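Local coordinates for protein response regulator (Helicobacter pylori, PDB 2PLN) that probably regulates transcription as an orphan response regulator, of which this chain is the N-terminal receiver domain, at residues 100-103 against 104-108; 74-77 against 78-81; 51-54 against 55-59. All coordinates share one frame; numbering follows the deposited sequence.

Interaction 1: residues 100-103 against 104-108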
ATOM      1  N   GLU A 100      -9.323 -12.416   0.409  1.00 19.59           N
ATOM      2  CA  GLU A 100      -7.936 -12.623   0.773  1.00 18.45           C
ATOM      3  C   GLU A 100      -7.206 -11.298   1.066  1.00 17.27           C
ATOM      4  O   GLU A 100      -6.341 -11.251   1.931  1.00 17.83           O
ATOM      5  CB  GLU A 100      -7.198 -13.424  -0.288  1.00 18.95           C
ATOM      6  CG  GLU A 100      -5.778 -13.785   0.140  1.00 21.24           C
ATOM      7  CD  GLU A 100      -4.980 -14.456  -0.957  1.00 24.05           C
ATOM      8  OE1 GLU A 100      -4.806 -13.861  -2.045  1.00 22.60           O
ATOM      9  OE2 GLU A 100      -4.524 -15.581  -0.698  1.00 25.21           O
ATOM     10  N   GLU A 101      -7.537 -10.243   0.328  1.00 16.18           N
ATOM     11  CA  GLU A 101      -7.016  -8.889   0.646  1.00 16.28           C
ATOM     12  C   GLU A 101      -7.369  -8.456   2.069  1.00 16.20           C
ATOM     13  O   GLU A 101      -6.495  -8.017   2.857  1.00 15.57           O
ATOM     14  CB  GLU A 101      -7.508  -7.883  -0.382  1.00 16.95           C
ATOM     15  CG  GLU A 101      -6.955  -6.478  -0.167  1.00 17.14           C
ATOM     16  CD  GLU A 101      -7.004  -5.622  -1.399  1.00 18.91           C
ATOM     17  OE1 GLU A 101      -7.669  -5.989  -2.375  1.00 21.42           O
ATOM     18  OE2 GLU A 101      -6.372  -4.562  -1.396  1.00 18.40           O
ATOM     19  N   VAL A 102      -8.652  -8.583   2.420  1.00 15.63           N
ATOM     20  CA  VAL A 102      -9.083  -8.239   3.776  1.00 16.55           C
ATOM     21  C   VAL A 102      -8.305  -9.047   4.822  1.00 16.88           C
ATOM     22  O   VAL A 102      -7.808  -8.487   5.802  1.00 17.64           O
ATOM     23  CB  VAL A 102     -10.620  -8.434   3.955  1.00 15.57           C
ATOM     24  CG1 VAL A 102     -11.036  -8.305   5.429  1.00 16.79           C
ATOM     25  CG2 VAL A 102     -11.368  -7.450   3.084  1.00 16.48           C
ATOM     26  N   HIS A 103      -8.204 -10.358   4.609  1.00 17.56           N
ATOM     27  CA  HIS A 103      -7.496 -11.237   5.536  1.00 18.04           C
ATOM     28  C   HIS A 103      -6.030 -10.829   5.675  1.00 17.00           C
ATOM     29  O   HIS A 103      -5.518 -10.773   6.781  1.00 16.82           O
ATOM     30  CB  HIS A 103      -7.561 -12.698   5.096  1.00 20.03           C
ATOM     31  CG  HIS A 103      -8.844 -13.383   5.460  1.00 26.11           C
ATOM     32  ND1 HIS A 103      -9.341 -14.456   4.748  1.00 30.91           N
ATOM     33  CD2 HIS A 103      -9.725 -13.156   6.464  1.00 30.03           C
ATOM     34  CE1 HIS A 103     -10.478 -14.855   5.296  1.00 32.80           C
ATOM     35  NE2 HIS A 103     -10.729 -14.090   6.345  1.00 33.17           N
ATOM     36  N   ALA A 104      -5.368 -10.540   4.556  1.00 15.42           N
ATOM     37  CA  ALA A 104      -3.947 -10.208   4.579  1.00 15.63           C
ATOM     38  C   ALA A 104      -3.733  -8.980   5.431  1.00 15.28           C
ATOM     39  O   ALA A 104      -2.866  -8.959   6.275  1.00 16.10           O
ATOM     40  CB  ALA A 104      -3.408  -9.983   3.152  1.00 15.18           C
ATOM     41  N   PHE A 105      -4.550  -7.962   5.224  1.00 14.21           N
ATOM     42  CA  PHE A 105      -4.421  -6.752   6.028  1.00 15.33           C
ATOM     43  C   PHE A 105      -4.759  -6.992   7.496  1.00 16.13           C
ATOM     44  O   PHE A 105      -4.052  -6.510   8.398  1.00 16.91           O
ATOM     45  CB  PHE A 105      -5.271  -5.648   5.441  1.00 14.39           C
ATOM     46  CG  PHE A 105      -4.634  -4.967   4.268  1.00 13.58           C
ATOM     47  CD1 PHE A 105      -3.370  -4.309   4.411  1.00 13.47           C
ATOM     48  CD2 PHE A 105      -5.283  -4.912   3.051  1.00 13.02           C
ATOM     49  CE1 PHE A 105      -2.767  -3.650   3.316  1.00 11.72           C
ATOM     50  CE2 PHE A 105      -4.690  -4.248   1.936  1.00 12.10           C
ATOM     51  CZ  PHE A 105      -3.439  -3.610   2.082  1.00 13.87           C
ATOM     52  N   GLU A 106      -5.822  -7.747   7.733  1.00 17.94           N
ATOM     53  CA  GLU A 106      -6.195  -8.066   9.105  1.00 21.47           C
ATOM     54  C   GLU A 106      -5.102  -8.876   9.823  1.00 21.58           C
ATOM     55  O   GLU A 106      -4.828  -8.633  11.002  1.00 23.47           O
ATOM     56  CB  GLU A 106      -7.582  -8.720   9.161  1.00 21.40           C
ATOM     57  CG  GLU A 106      -8.698  -7.723   8.794  1.00 23.25           C
ATOM     58  CD  GLU A 106     -10.092  -8.333   8.861  1.00 23.36           C
ATOM     59  OE1 GLU A 106     -10.194  -9.573   9.024  1.00 26.54           O
ATOM     60  OE2 GLU A 106     -11.076  -7.562   8.744  1.00 28.71           O
ATOM     61  N   GLN A 107      -4.434  -9.776   9.097  1.00 21.67           N
ATOM     62  CA  GLN A 107      -3.295 -10.545   9.605  1.00 21.65           C
ATOM     63  C   GLN A 107      -2.025  -9.711   9.823  1.00 20.92           C
ATOM     64  O   GLN A 107      -1.054 -10.204  10.399  1.00 20.62           O
ATOM     65  CB  GLN A 107      -2.932 -11.651   8.620  1.00 23.16           C
ATOM     66  CG  GLN A 107      -3.972 -12.712   8.419  1.00 28.57           C
ATOM     67  CD  GLN A 107      -3.891 -13.749   9.475  1.00 26.91           C
ATOM     68  OE1 GLN A 107      -4.459 -13.584  10.563  1.00 36.02           O
ATOM     69  NE2 GLN A 107      -3.174 -14.829   9.183  1.00 34.39           N
ATOM     70  N   GLY A 108      -2.021  -8.471   9.339  1.00 18.68           N
ATOM     71  CA  GLY A 108      -0.955  -7.526   9.641  1.00 17.09           C
ATOM     72  C   GLY A 108      -0.039  -7.239   8.449  1.00 15.56           C
ATOM     73  O   GLY A 108       1.013  -6.633   8.608  1.00 14.93           O
TER
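Glu-106 lies back along its helix against Val-102, one turn earlier. Both belong to helix 98-106 of a CheY-like receiver domain, the helix of the beta-alpha-beta unit between strands 88-93 and 111-114. Start at CB of Glu-106, which sits beside the carbonyl oxygen of Val-102. With CG anti to its own carbonyl carbon (chi1 -69°), the next methylene swings back to 3.2 Å from that same oxygen, Val-102 O. The chain is extended beyond CG, which lays the carboxylate carbon CD alongside the methyl CG1 of Val-102. At the tip OE2 lies 3.4 Å from Val-102 CG1, while OE1 turns to the edge of the His-103 imidazole, near the ring plane but 4.4 Å from His-103 CD2.

A second pair runs side by side on another flank: Glu-101 and Phe-105, with carboxylate and ring planes 30° apart. Glu-101 CG rests 3.8 Å from Phe-105 CE2, and Glu-101 OE2 meets that same CE2 in the ring plane, at the edge. The carboxylate is committed to the other subunit, where Arg-118 and Arg-126 of the second subunit form salt bridges with it; Phe-105 also packs on Ala-129 of that subunit. This fits the use of the same surface for dimerisation in OmpR/PhoB-type receivers.

Four successive backbone bonds carry the turns, closing with Gln-107 N to His-103 O at 2.7 Å. Gln-107 CG then curls to 3.0 Å from the same His-103 O, while its NE2 is probably hydrogen-bonded to Leu-74 O. The helix finishes in a Schellman motif: Gly-108, at positive phi (109°), gives its N to Phe-105 O at 3.0 Å.

Interaction 2: residues 74-77 against 78-81; sequences LSFV and SRIK
Ile-80 lays its CG1 over one face of the Phe-76 ring, a CH-pi contact with CG1 3.8 Å from the Phe-76 ring centroid and 18° off the normal. The nearest ring atoms are CE2 and CZ, and the methyl CD1 follows more loosely beside CE2. Ile-80 CG1 also lies 3.3 Å from Phe-76 O, touching both the ring and the carbonyl of Phe-76. At the edge of the same ring, in its plane, sits Arg-79 NH2, 3.7 Å from Phe-76 CB. The guanidinium stands steeply to the ring, at 71°. A bend at chi3 (-58°) folds the arginine back along the helix until one guanidinium face lies over Phe-76 CA, with Arg-79 CZ 3.7 Å from Phe-76 CA.

A water at the guanidinium edge joins this group to the preceding turn: it accepts from Arg-79 NH2 and is hydrogen-bonded to Ser-75 OG at 2.8 Å. On another flank Lys-81 runs alongside Val-77, its CG 3.2 Å from Val-77 O.

Backbone bonds from i+4 to i set this spacing in helix 73-83, the helical link of the beta-alpha-beta unit 65-68, 73-83, 88-93 in the CheY-type fold; the one from Ser-78 N to Leu-74 O is stretched to 3.3 Å, whereas Lys-81 N to Val-77 O is shorter.

Further out, Glu-55 of helix 51-60 makes a salt bridge with Arg-79 NE through OE2, its carboxylate lying along the NE/NH2 edge of the guanidinium, and Met-58 packs against both Phe-76 and Ile-80. Val-77 packs on Val-89 and Val-91 of strand 88-93. Lys-81 NZ turns away to a salt bridge with Asp-110 OD2.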
ATOM      1  N   LEU A  74      -0.801 -16.443   3.986  1.00 22.11           N
ATOM      2  CA  LEU A  74      -1.455 -15.765   5.109  1.00 21.81           C
ATOM      3  C   LEU A  74      -1.007 -16.253   6.492  1.00 20.59           C
ATOM      4  O   LEU A  74      -0.791 -15.443   7.394  1.00 20.47           O
ATOM      5  CB  LEU A  74      -2.970 -15.887   4.971  1.00 23.03           C
ATOM      6  CG  LEU A  74      -3.694 -15.093   3.864  1.00 25.61           C
ATOM      7  CD1 LEU A  74      -3.903 -13.679   4.288  1.00 27.66           C
ATOM      8  CD2 LEU A  74      -3.032 -15.130   2.471  1.00 29.22           C
ATOM      9  N   SER A  75      -0.872 -17.568   6.675  1.00 19.54           N
ATOM     10  CA  SER A  75      -0.370 -18.067   7.973  1.00 18.82           C
ATOM     11  C   SER A  75       1.055 -17.590   8.193  1.00 18.19           C
ATOM     12  O   SER A  75       1.442 -17.225   9.290  1.00 17.87           O
ATOM     13  CB  SER A  75      -0.465 -19.589   8.084  1.00 19.17           C
ATOM     14  OG  SER A  75       0.282 -20.203   7.053  1.00 21.64           O
ATOM     15  N   PHE A  76       1.837 -17.589   7.115  1.00 18.07           N
ATOM     16  CA  PHE A  76       3.212 -17.085   7.154  1.00 17.32           C
ATOM     17  C   PHE A  76       3.252 -15.622   7.605  1.00 17.11           C
ATOM     18  O   PHE A  76       4.127 -15.221   8.386  1.00 16.89           O
ATOM     19  CB  PHE A  76       3.805 -17.281   5.767  1.00 17.18           C
ATOM     20  CG  PHE A  76       5.093 -16.558   5.519  1.00 17.01           C
ATOM     21  CD1 PHE A  76       5.102 -15.317   4.867  1.00 16.88           C
ATOM     22  CD2 PHE A  76       6.309 -17.138   5.883  1.00 17.26           C
ATOM     23  CE1 PHE A  76       6.280 -14.669   4.593  1.00 16.43           C
ATOM     24  CE2 PHE A  76       7.496 -16.494   5.611  1.00 18.52           C
ATOM     25  CZ  PHE A  76       7.487 -15.248   4.966  1.00 17.25           C
ATOM     26  N   VAL A  77       2.295 -14.820   7.110  1.00 16.93           N
ATOM     27  CA  VAL A  77       2.258 -13.391   7.451  1.00 16.50           C
ATOM     28  C   VAL A  77       2.162 -13.261   8.978  1.00 16.86           C
ATOM     29  O   VAL A  77       2.932 -12.540   9.600  1.00 16.44           O
ATOM     30  CB  VAL A  77       1.116 -12.650   6.728  1.00 16.03           C
ATOM     31  CG1 VAL A  77       0.887 -11.276   7.305  1.00 16.89           C
ATOM     32  CG2 VAL A  77       1.429 -12.540   5.214  1.00 14.91           C
ATOM     33  N   SER A  78       1.195 -13.959   9.559  1.00 16.76           N
ATOM     34  CA  SER A  78       1.016 -13.921  10.998  1.00 18.71           C
ATOM     35  C   SER A  78       2.255 -14.428  11.772  1.00 18.02           C
ATOM     36  O   SER A  78       2.629 -13.838  12.763  1.00 17.22           O
ATOM     37  CB  SER A  78      -0.231 -14.718  11.395  1.00 19.53           C
ATOM     38  OG  SER A  78      -0.441 -14.558  12.778  1.00 25.40           O
ATOM     39  N   ARG A  79       2.878 -15.515  11.313  1.00 18.31           N
ATOM     40  CA  ARG A  79       4.081 -16.040  12.007  1.00 18.55           C
ATOM     41  C   ARG A  79       5.214 -15.027  12.037  1.00 18.56           C
ATOM     42  O   ARG A  79       5.867 -14.828  13.084  1.00 18.75           O
ATOM     43  CB  ARG A  79       4.599 -17.325  11.375  1.00 18.17           C
ATOM     44  CG  ARG A  79       3.778 -18.542  11.637  1.00 17.23           C
ATOM     45  CD  ARG A  79       4.518 -19.819  11.325  1.00 18.49           C
ATOM     46  NE  ARG A  79       4.983 -19.917   9.937  1.00 16.63           N
ATOM     47  CZ  ARG A  79       4.199 -20.240   8.906  1.00 17.94           C
ATOM     48  NH1 ARG A  79       2.895 -20.488   9.080  1.00 18.91           N
ATOM     49  NH2 ARG A  79       4.708 -20.305   7.694  1.00 15.80           N
ATOM     50  N   ILE A  80       5.419 -14.339  10.911  1.00 18.70           N
ATOM     51  CA  ILE A  80       6.515 -13.360  10.770  1.00 19.00           C
ATOM     52  C   ILE A  80       6.227 -12.088  11.544  1.00 19.06           C
ATOM     53  O   ILE A  80       7.136 -11.493  12.166  1.00 19.19           O
ATOM     54  CB  ILE A  80       6.761 -13.030   9.244  1.00 19.33           C
ATOM     55  CG1 ILE A  80       7.285 -14.259   8.514  1.00 20.01           C
ATOM     56  CG2 ILE A  80       7.713 -11.808   9.089  1.00 20.02           C
ATOM     57  CD1 ILE A  80       8.520 -14.859   9.111  1.00 22.39           C
ATOM     58  N   LYS A  81       4.979 -11.649  11.494  1.00 19.53           N
ATOM     59  CA  LYS A  81       4.539 -10.464  12.249  1.00 20.43           C
ATOM     60  C   LYS A  81       4.702 -10.675  13.753  1.00 21.80           C
ATOM     61  O   LYS A  81       4.911  -9.709  14.508  1.00 21.82           O
ATOM     62  CB  LYS A  81       3.080 -10.107  11.937  1.00 21.58           C
ATOM     63  CG  LYS A  81       2.815  -9.461  10.549  1.00 20.78           C
ATOM     64  CD  LYS A  81       3.898  -8.490  10.113  1.00 25.16           C
ATOM     65  CE  LYS A  81       3.779  -7.067  10.649  1.00 26.43           C
ATOM     66  NZ  LYS A  81       4.309  -6.067   9.604  1.00 28.61           N
TER
HETATM   67  O   HOH W   1       2.518 -20.958   5.628  1.00 27.69           O

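Interaction 3: residues 51-54 against 55-59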
ATOM      1  N   LEU A  51       8.795 -21.123   0.383  1.00 19.99           N
ATOM      2  CA  LEU A  51       8.360 -20.390   1.571  1.00 20.47           C
ATOM      3  C   LEU A  51       9.045 -20.899   2.856  1.00 20.29           C
ATOM      4  O   LEU A  51       9.396 -20.091   3.710  1.00 19.65           O
ATOM      5  CB  LEU A  51       6.835 -20.399   1.703  1.00 20.42           C
ATOM      6  CG  LEU A  51       6.272 -19.549   2.836  1.00 22.18           C
ATOM      7  CD1 LEU A  51       4.917 -18.921   2.443  1.00 23.60           C
ATOM      8  CD2 LEU A  51       6.173 -20.392   4.093  1.00 23.55           C
ATOM      9  N   GLU A  52       9.251 -22.217   2.981  1.00 20.22           N
ATOM     10  CA  GLU A  52       9.964 -22.770   4.155  1.00 20.65           C
ATOM     11  C   GLU A  52      11.436 -22.285   4.215  1.00 19.65           C
ATOM     12  O   GLU A  52      11.957 -21.927   5.277  1.00 18.77           O
ATOM     13  CB  GLU A  52       9.818 -24.306   4.229  1.00 22.42           C
ATOM     14  CG  GLU A  52      10.682 -25.088   3.260  1.00 27.94           C
ATOM     15  CD  GLU A  52      10.010 -26.384   2.779  1.00 30.04           C
ATOM     16  OE1 GLU A  52       9.891 -27.347   3.591  1.00 35.73           O
ATOM     17  OE2 GLU A  52       9.598 -26.427   1.579  1.00 38.84           O
ATOM     18  N   ASP A  53      12.074 -22.237   3.056  1.00 18.37           N
ATOM     19  CA  ASP A  53      13.394 -21.643   2.921  1.00 19.03           C
ATOM     20  C   ASP A  53      13.419 -20.169   3.351  1.00 18.36           C
ATOM     21  O   ASP A  53      14.271 -19.744   4.155  1.00 18.25           O
ATOM     22  CB  ASP A  53      13.857 -21.766   1.469  1.00 19.25           C
ATOM     23  CG  ASP A  53      15.293 -21.318   1.270  1.00 23.99           C
ATOM     24  OD1 ASP A  53      15.569 -20.677   0.231  1.00 25.49           O
ATOM     25  OD2 ASP A  53      16.214 -21.554   2.089  1.00 28.18           O
ATOM     26  N   GLY A  54      12.487 -19.389   2.799  1.00 17.15           N
ATOM     27  CA  GLY A  54      12.350 -17.975   3.164  1.00 15.84           C
ATOM     28  C   GLY A  54      12.148 -17.740   4.647  1.00 14.71           C
ATOM     29  O   GLY A  54      12.801 -16.882   5.243  1.00 13.94           O
ATOM     30  N   GLU A  55      11.257 -18.507   5.266  1.00 13.98           N
ATOM     31  CA  GLU A  55      11.013 -18.342   6.677  1.00 14.00           C
ATOM     32  C   GLU A  55      12.283 -18.592   7.501  1.00 14.49           C
ATOM     33  O   GLU A  55      12.584 -17.843   8.427  1.00 15.02           O
ATOM     34  CB  GLU A  55       9.915 -19.277   7.121  1.00 14.94           C
ATOM     35  CG  GLU A  55       9.288 -18.849   8.412  1.00 15.62           C
ATOM     36  CD  GLU A  55       8.137 -19.734   8.837  1.00 17.97           C
ATOM     37  OE1 GLU A  55       7.620 -20.553   8.036  1.00 19.21           O
ATOM     38  OE2 GLU A  55       7.761 -19.598   9.999  1.00 19.35           O
ATOM     39  N   TYR A  56      13.009 -19.640   7.134  1.00 14.73           N
ATOM     40  CA  TYR A  56      14.289 -19.965   7.747  1.00 15.21           C
ATOM     41  C   TYR A  56      15.318 -18.866   7.526  1.00 15.17           C
ATOM     42  O   TYR A  56      15.969 -18.446   8.471  1.00 15.75           O
ATOM     43  CB  TYR A  56      14.816 -21.311   7.238  1.00 15.09           C
ATOM     44  CG  TYR A  56      16.263 -21.553   7.653  1.00 14.79           C
ATOM     45  CD1 TYR A  56      16.596 -22.059   8.918  1.00 14.87           C
ATOM     46  CD2 TYR A  56      17.299 -21.242   6.784  1.00 15.63           C
ATOM     47  CE1 TYR A  56      17.933 -22.260   9.283  1.00 14.34           C
ATOM     48  CE2 TYR A  56      18.621 -21.433   7.147  1.00 16.19           C
ATOM     49  CZ  TYR A  56      18.932 -21.951   8.379  1.00 15.98           C
ATOM     50  OH  TYR A  56      20.276 -22.109   8.691  1.00 15.85           O
ATOM     51  N   LEU A  57      15.466 -18.411   6.288  1.00 14.86           N
ATOM     52  CA  LEU A  57      16.394 -17.287   5.999  1.00 15.44           C
ATOM     53  C   LEU A  57      16.191 -16.086   6.922  1.00 15.70           C
ATOM     54  O   LEU A  57      17.161 -15.467   7.351  1.00 15.76           O
ATOM     55  CB  LEU A  57      16.264 -16.854   4.557  1.00 15.44           C
ATOM     56  CG  LEU A  57      16.848 -17.851   3.536  1.00 15.30           C
ATOM     57  CD1 LEU A  57      16.618 -17.333   2.093  1.00 16.99           C
ATOM     58  CD2 LEU A  57      18.353 -18.081   3.786  1.00 16.34           C
HETATM   59  N   MSE A  58      14.934 -15.749   7.204  1.00 16.15           N
HETATM   60  CA  MSE A  58      14.626 -14.627   8.095  1.00 19.12           C
HETATM   61  C   MSE A  58      15.185 -14.780   9.509  1.00 16.94           C
HETATM   62  O   MSE A  58      15.412 -13.796  10.199  1.00 16.55           O
HETATM   63  CB  MSE A  58      13.125 -14.320   8.078  1.00 18.81           C
HETATM   64  CG  MSE A  58      12.759 -13.613   6.804  1.00 22.73           C
HETATM   65 SE   MSE A  58      10.904 -13.265   6.719  1.00 32.36          SE
HETATM   66  CE  MSE A  58      10.409 -14.848   5.972  1.00 33.01           C
ATOM     67  N   ASP A  59      15.436 -16.024   9.911  1.00 15.84           N
ATOM     68  CA  ASP A  59      15.983 -16.305  11.221  1.00 16.91           C
ATOM     69  C   ASP A  59      17.485 -16.182  11.249  1.00 16.80           C
ATOM     70  O   ASP A  59      18.055 -16.002  12.292  1.00 18.22           O
ATOM     71  CB  ASP A  59      15.575 -17.707  11.667  1.00 17.42           C
ATOM     72  CG  ASP A  59      14.151 -17.749  12.181  1.00 19.68           C
ATOM     73  OD1 ASP A  59      13.606 -16.689  12.569  1.00 22.64           O
ATOM     74  OD2 ASP A  59      13.498 -18.795  12.217  1.00 22.84           O
TER
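Met-58, deposited as selenomethionine, doubles its tip back over Gly-54 within helix 51-60, the helix that follows strand 44-48 in this CheY-like alpha/beta receiver fold. The backbone bonds come first. Glu-55 N bonds to Leu-51 O, Tyr-56 N to Glu-52 O, Leu-57 N to Asp-53 O at 2.8 Å and Met-58 N to Gly-54 O, an unbroken i+4 to i series; the Leu-57 bond is the straightest of the four at 170°.

Among polar side chains the ties lead outward. Asp-53 OD1 hydrogen-bonds to Thr-48 OG1, and Asp-53 N takes Ser-50 OG as acceptor, so the aspartate is tied to the residues leading into the helix. Glu-55 stretches its carboxylate toward helix 73-83 and its partner Arg-79.

The remaining contacts are van der Waals touches, carbon against oxygen. Asp-53 and Leu-57 meet at a slant, with Asp-53 OD1 4.0 Å from Leu-57 CD1 and OD2 near CG. Leu-57 CG itself lies 3.3 Å from Asp-53 O, while the side chain packs on Leu-22 of strand 20-24 and on Tyr-63. Tyr-56 sets CB 3.5 Å from Asp-53 O, which lies at the edge of its ring, and Glu-55 OE1 comes 4.2 Å from Leu-51 CD2.

Met-58 begins with CG anti to its carbonyl carbon and runs straight through chi2, then turns at chi3 (-87°), which carries the methyl CE to 3.2 Å from Gly-54 O and 3.6 Å from Gly-54 C.

Overall arrangement
The three contacts are single-helix turns in series along the chain, 3 first, then 2, then 1, and interaction 2 sits between the others. Its centre is about 12 Å from that of interaction 3 and about 10 Å from that of interaction 1; interactions 1 and 3 stay apart, about 10 Å between nearest atoms. The 2-3 seam combines a salt bridge, Arg-79 NE to Glu-55 OE2 at 2.8 Å, with packing of Leu-51 on Phe-76. Toward interaction 1, Gln-107 NE2 probably hydrogen-bonds to Leu-74 O at 3.0 Å. Interaction 1 alone meets the second subunit. Asp-64, the predicted phosphorylation site, is unmodified and just precedes strand 65-68, whereas CheY-like acceptors lie at that strand's far end.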